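Local coordinates for mRNA export factor (Human herpesvirus 1, PDB 4YXP), which regulates viral gene expression, inhibits cellular splicing and mediates nuclear export of intronless viral mRNAs, and forms a homodimer through its folded C-terminal domain, at the interface of chains A and B. Sequence-based numbering; all coordinates share one arbitrary frame. Chains: chain A/B, mRNA export factor.

Contact 1: the interface of chains A and B. Residues chain A 185-187; chain B 9, 12, 16.
The N-cap of helix 10-17 in the folded C-terminal domain of ICP27 forms this contact: B:Asp9, the capping residue, and B:Thr12 in the first turn meet the loop A:Ile185 to A:Asp187 before helix 188-205, pinning the first helix of one subunit to the other in the intertwined homodimer. The ammonium NZ of A:Lys186 makes a salt bridge of 2.7 Å to the carboxylate OD2 of B:Asp9, arriving 44° out of the carboxylate plane. From the opposite face the same oxygen takes the hydroxyl OG1 of B:Thr12 at 2.6 Å, on its syn side. The other oxygen, OD1, caps the helix by accepting the backbone N of B:Thr12 at 2.8 Å. With both oxygens engaged, rotation of the carboxylate is restricted, and the lysine charge would probably favour its ionised form. The lysine chain bends at chi2 (-63°), then runs nearly straight, passing CD close to OD2. The chi1 of B:Thr12 (-58°) turns OG1 toward the carbonyl O of A:Ile185, 3.3 Å away; the short bond to B:Asp9 probably takes most of the hydroxyl hydrogen, leaving this long one at most a weaker, shared component. Methyl CG2 of B:Thr12 rests 3.8 Å from CA of A:Lys186 and touches CG2 of A:Ile185, the threonine and isoleucine side chains crossing at about a right angle. Water 1 joins the A:Ile185 carbonyl to N and OD2 of B:Asp9; water 2 links B:Thr12 OG1 to A:Lys186 O.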
loop_
_atom_site.group_PDB
_atom_site.type_symbol
_atom_site.label_atom_id
_atom_site.label_comp_id
_atom_site.label_asym_id
_atom_site.label_seq_id
_atom_site.Cartn_x
_atom_site.Cartn_y
_atom_site.Cartn_z
ATOM N N ILE A 185 -12.186 13.815 14.900
ATOM C CA ILE A 185 -13.094 13.165 13.957
ATOM C C ILE A 185 -14.253 14.095 13.600
ATOM O O ILE A 185 -15.069 14.442 14.455
ATOM C CB ILE A 185 -13.610 11.828 14.525
ATOM C CG1 ILE A 185 -12.439 10.860 14.728
ATOM C CG2 ILE A 185 -14.652 11.208 13.594
ATOM C CD1 ILE A 185 -12.809 9.552 15.408
ATOM N N LYS A 186 -14.326 14.476 12.329
ATOM C CA LYS A 186 -15.346 15.413 11.858
ATOM C C LYS A 186 -16.018 14.947 10.568
ATOM O O LYS A 186 -16.898 15.627 10.042
ATOM C CB LYS A 186 -14.730 16.798 11.640
ATOM C CG LYS A 186 -14.074 17.392 12.879
ATOM C CD LYS A 186 -15.075 17.632 13.998
ATOM C CE LYS A 186 -14.380 18.071 15.275
ATOM N NZ LYS A 186 -15.227 17.852 16.482
ATOM N N ASP A 187 -15.607 13.789 10.063
ATOM C CA ASP A 187 -16.204 13.223 8.856
ATOM C C ASP A 187 -15.855 11.741 8.755
ATOM O O ASP A 187 -15.239 11.184 9.661
ATOM C CB ASP A 187 -15.719 13.961 7.610
ATOM C CG ASP A 187 -14.375 13.460 7.130
ATOM O OD1 ASP A 187 -13.414 13.483 7.925
ATOM O OD2 ASP A 187 -14.287 13.022 5.965
ATOM N N ASP B 9 -17.806 14.168 18.693
ATOM C CA ASP B 9 -18.852 15.156 18.926
ATOM C C ASP B 9 -20.181 14.711 18.318
ATOM O O ASP B 9 -20.216 13.931 17.364
ATOM C CB ASP B 9 -18.446 16.517 18.359
ATOM C CG ASP B 9 -18.513 16.563 16.848
ATOM O OD1 ASP B 9 -19.615 16.790 16.306
ATOM O OD2 ASP B 9 -17.464 16.377 16.202
ATOM N N THR B 12 -20.975 15.192 14.508
ATOM C CA THR B 12 -20.297 14.233 13.648
ATOM C C THR B 12 -20.997 12.876 13.695
ATOM O O THR B 12 -21.059 12.171 12.690
ATOM C CB THR B 12 -18.819 14.080 14.045
ATOM O OG1 THR B 12 -18.175 15.359 13.974
ATOM C CG2 THR B 12 -18.102 13.112 13.116
ATOM N N LEU B 16 -22.180 10.621 10.499
ATOM C CA LEU B 16 -21.810 9.224 10.309
ATOM C C LEU B 16 -23.028 8.316 10.124
ATOM O O LEU B 16 -23.021 7.433 9.267
ATOM C CB LEU B 16 -20.969 8.732 11.492
ATOM C CG LEU B 16 -19.596 9.392 11.656
ATOM C CD1 LEU B 16 -18.921 8.911 12.932
ATOM C CD2 LEU B 16 -18.700 9.127 10.455
HETATM O O HOH W 1 -15.219 14.494 17.212
HETATM O O HOH W 2 -18.976 17.056 11.796
#

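Contact 2: the interface of chains A and B. Residues chain A 55, 58, 71, 73, 85, 121; chain B 268-269.
A chi1 of -173° points CG of A:Glu121 away from the backbone N, and the extended chain beyond it reaches from helix 112-131 to the C-terminal tail of chain B, part of the segment important for homodimerization, where chi1 of B:Phe269 (61°) sets CG between the backbone N and the carbonyl carbon and turns the ring toward the glutamate. CG of A:Glu121 stands 3.7 Å from the centroid of the B:Phe269 ring in a CH-pi contact, offset toward the rim, and the carboxylate and ring planes are almost perpendicular. Beyond it, OE2 accepts two backbone hydrogen bonds: the N of B:Tyr268 at 3.0 Å, nearly in line with the C-O bond, and the N of B:Phe269 at the same 3.0 Å, from above the carboxylate plane. One carboxylate oxygen thus grips two consecutive N-H groups, which would probably stabilise its negative charge, and likely constrains the course of the tail. Across from the glutamate, the indole of A:Trp55 turns its edge to the tail, its CZ3 lying 4.0 Å from CB of B:Phe269, with the carbonyl O of B:Tyr268 also in the ring plane. A:Leu85 CB lies against one indole face, toward its rim. A:Val73 CG2 packs on the phenylalanine CB, whereas A:Val58 CG2 meets CD1 of B:Tyr268 at 4.0 Å. Water 3 bridges the carbonyl O of A:Arg71, at 2.9 Å, to the carbonyl O of B:Tyr268, at 2.7 Å.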
loop_
_atom_site.group_PDB
_atom_site.type_symbol
_atom_site.label_atom_id
_atom_site.label_comp_id
_atom_site.label_asym_id
_atom_site.label_seq_id
_atom_site.Cartn_x
_atom_site.Cartn_y
_atom_site.Cartn_z
ATOM N N TRP A 55 -18.251 -21.645 11.395
ATOM C CA TRP A 55 -17.196 -20.916 10.703
ATOM C C TRP A 55 -16.204 -21.856 10.020
ATOM O O TRP A 55 -15.167 -21.413 9.529
ATOM C CB TRP A 55 -16.447 -20.014 11.685
ATOM C CG TRP A 55 -17.305 -18.979 12.331
ATOM C CD1 TRP A 55 -17.940 -19.074 13.536
ATOM C CD2 TRP A 55 -17.619 -17.679 11.814
ATOM N NE1 TRP A 55 -18.631 -17.916 13.799
ATOM C CE2 TRP A 55 -18.450 -17.044 12.757
ATOM C CE3 TRP A 55 -17.278 -16.993 10.644
ATOM C CZ2 TRP A 55 -18.945 -15.756 12.567
ATOM C CZ3 TRP A 55 -17.772 -15.713 10.456
ATOM C CH2 TRP A 55 -18.595 -15.108 11.413
ATOM N N VAL A 58 -14.116 -20.955 6.808
ATOM C CA VAL A 58 -13.067 -19.941 6.870
ATOM C C VAL A 58 -12.026 -20.277 7.937
ATOM O O VAL A 58 -11.041 -19.558 8.102
ATOM C CB VAL A 58 -13.662 -18.539 7.115
ATOM C CG1 VAL A 58 -14.577 -18.143 5.958
ATOM C CG2 VAL A 58 -14.410 -18.482 8.441
ATOM N N ARG A 71 -18.820 -15.597 1.560
ATOM C CA ARG A 71 -18.554 -15.558 2.995
ATOM C C ARG A 71 -19.300 -14.407 3.677
ATOM O O ARG A 71 -18.948 -13.992 4.782
ATOM C CB ARG A 71 -17.048 -15.440 3.248
ATOM C CG ARG A 71 -16.191 -16.418 2.435
ATOM C CD ARG A 71 -16.613 -17.872 2.606
ATOM N NE ARG A 71 -15.463 -18.782 2.653
ATOM C CZ ARG A 71 -14.582 -18.952 1.666
ATOM N NH1 ARG A 71 -14.695 -18.272 0.531
ATOM N NH2 ARG A 71 -13.575 -19.804 1.819
ATOM N N VAL A 73 -22.152 -12.375 5.726
ATOM C CA VAL A 73 -23.064 -12.596 6.845
ATOM C C VAL A 73 -23.849 -11.316 7.099
ATOM O O VAL A 73 -23.345 -10.216 6.859
ATOM C CB VAL A 73 -22.312 -13.030 8.123
ATOM C CG1 VAL A 73 -21.536 -14.318 7.885
ATOM C CG2 VAL A 73 -21.379 -11.922 8.605
ATOM N N LEU A 85 -16.654 -17.817 17.026
ATOM C CA LEU A 85 -15.378 -17.559 16.368
ATOM C C LEU A 85 -14.394 -16.949 17.366
ATOM O O LEU A 85 -13.213 -17.298 17.392
ATOM C CB LEU A 85 -15.576 -16.634 15.169
ATOM C CG LEU A 85 -14.320 -16.294 14.363
ATOM C CD1 LEU A 85 -13.692 -17.554 13.783
ATOM C CD2 LEU A 85 -14.645 -15.303 13.252
ATOM N N GLU A 121 -14.805 -5.207 8.223
ATOM C CA GLU A 121 -14.710 -6.480 8.936
ATOM C C GLU A 121 -14.118 -6.239 10.322
ATOM O O GLU A 121 -14.590 -6.790 11.318
ATOM C CB GLU A 121 -13.855 -7.485 8.152
ATOM C CG GLU A 121 -13.824 -8.895 8.733
ATOM C CD GLU A 121 -12.809 -9.800 8.042
ATOM O OE1 GLU A 121 -11.869 -9.276 7.401
ATOM O OE2 GLU A 121 -12.948 -11.039 8.142
ATOM N N TYR B 268 -12.376 -13.770 7.173
ATOM C CA TYR B 268 -13.389 -14.534 7.910
ATOM C C TYR B 268 -14.840 -14.191 7.545
ATOM O O TYR B 268 -15.682 -15.090 7.493
ATOM C CB TYR B 268 -13.156 -14.354 9.414
ATOM C CG TYR B 268 -11.774 -14.820 9.794
ATOM C CD1 TYR B 268 -11.486 -16.172 9.894
ATOM C CD2 TYR B 268 -10.743 -13.912 9.997
ATOM C CE1 TYR B 268 -10.218 -16.610 10.209
ATOM C CE2 TYR B 268 -9.470 -14.342 10.313
ATOM C CZ TYR B 268 -9.213 -15.692 10.414
ATOM O OH TYR B 268 -7.948 -16.125 10.730
ATOM N N PHE B 269 -15.149 -12.922 7.289
ATOM C CA PHE B 269 -16.502 -12.583 6.839
ATOM C C PHE B 269 -16.597 -11.247 6.108
ATOM O O PHE B 269 -15.679 -10.425 6.152
ATOM C CB PHE B 269 -17.479 -12.578 8.026
ATOM C CG PHE B 269 -17.138 -11.577 9.101
ATOM C CD1 PHE B 269 -17.595 -10.271 9.022
ATOM C CD2 PHE B 269 -16.376 -11.950 10.198
ATOM C CE1 PHE B 269 -17.284 -9.348 10.004
ATOM C CE2 PHE B 269 -16.058 -11.030 11.188
ATOM C CZ PHE B 269 -16.515 -9.728 11.092
HETATM O O HOH W 3 -18.079 -16.070 6.651
#

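About 29 Å separates the C-alpha centres of contact 1 and contact 2, which have no residue in common. Each brings an end of chain B to chain A: the N-terminal helix 10-17 in contact 1 and the C-terminal tail in contact 2, the latter within the segment 263-275 that is important for homodimerization. The receiving surfaces also differ, being the loop before helix 188-205 in one and residues around helix 56-59 and helices 75-91 and 112-131 in the other. Two-fold symmetry repeats both with the chains exchanged, so each subunit holds both ends of its partner, as expected of an intertwined dimer.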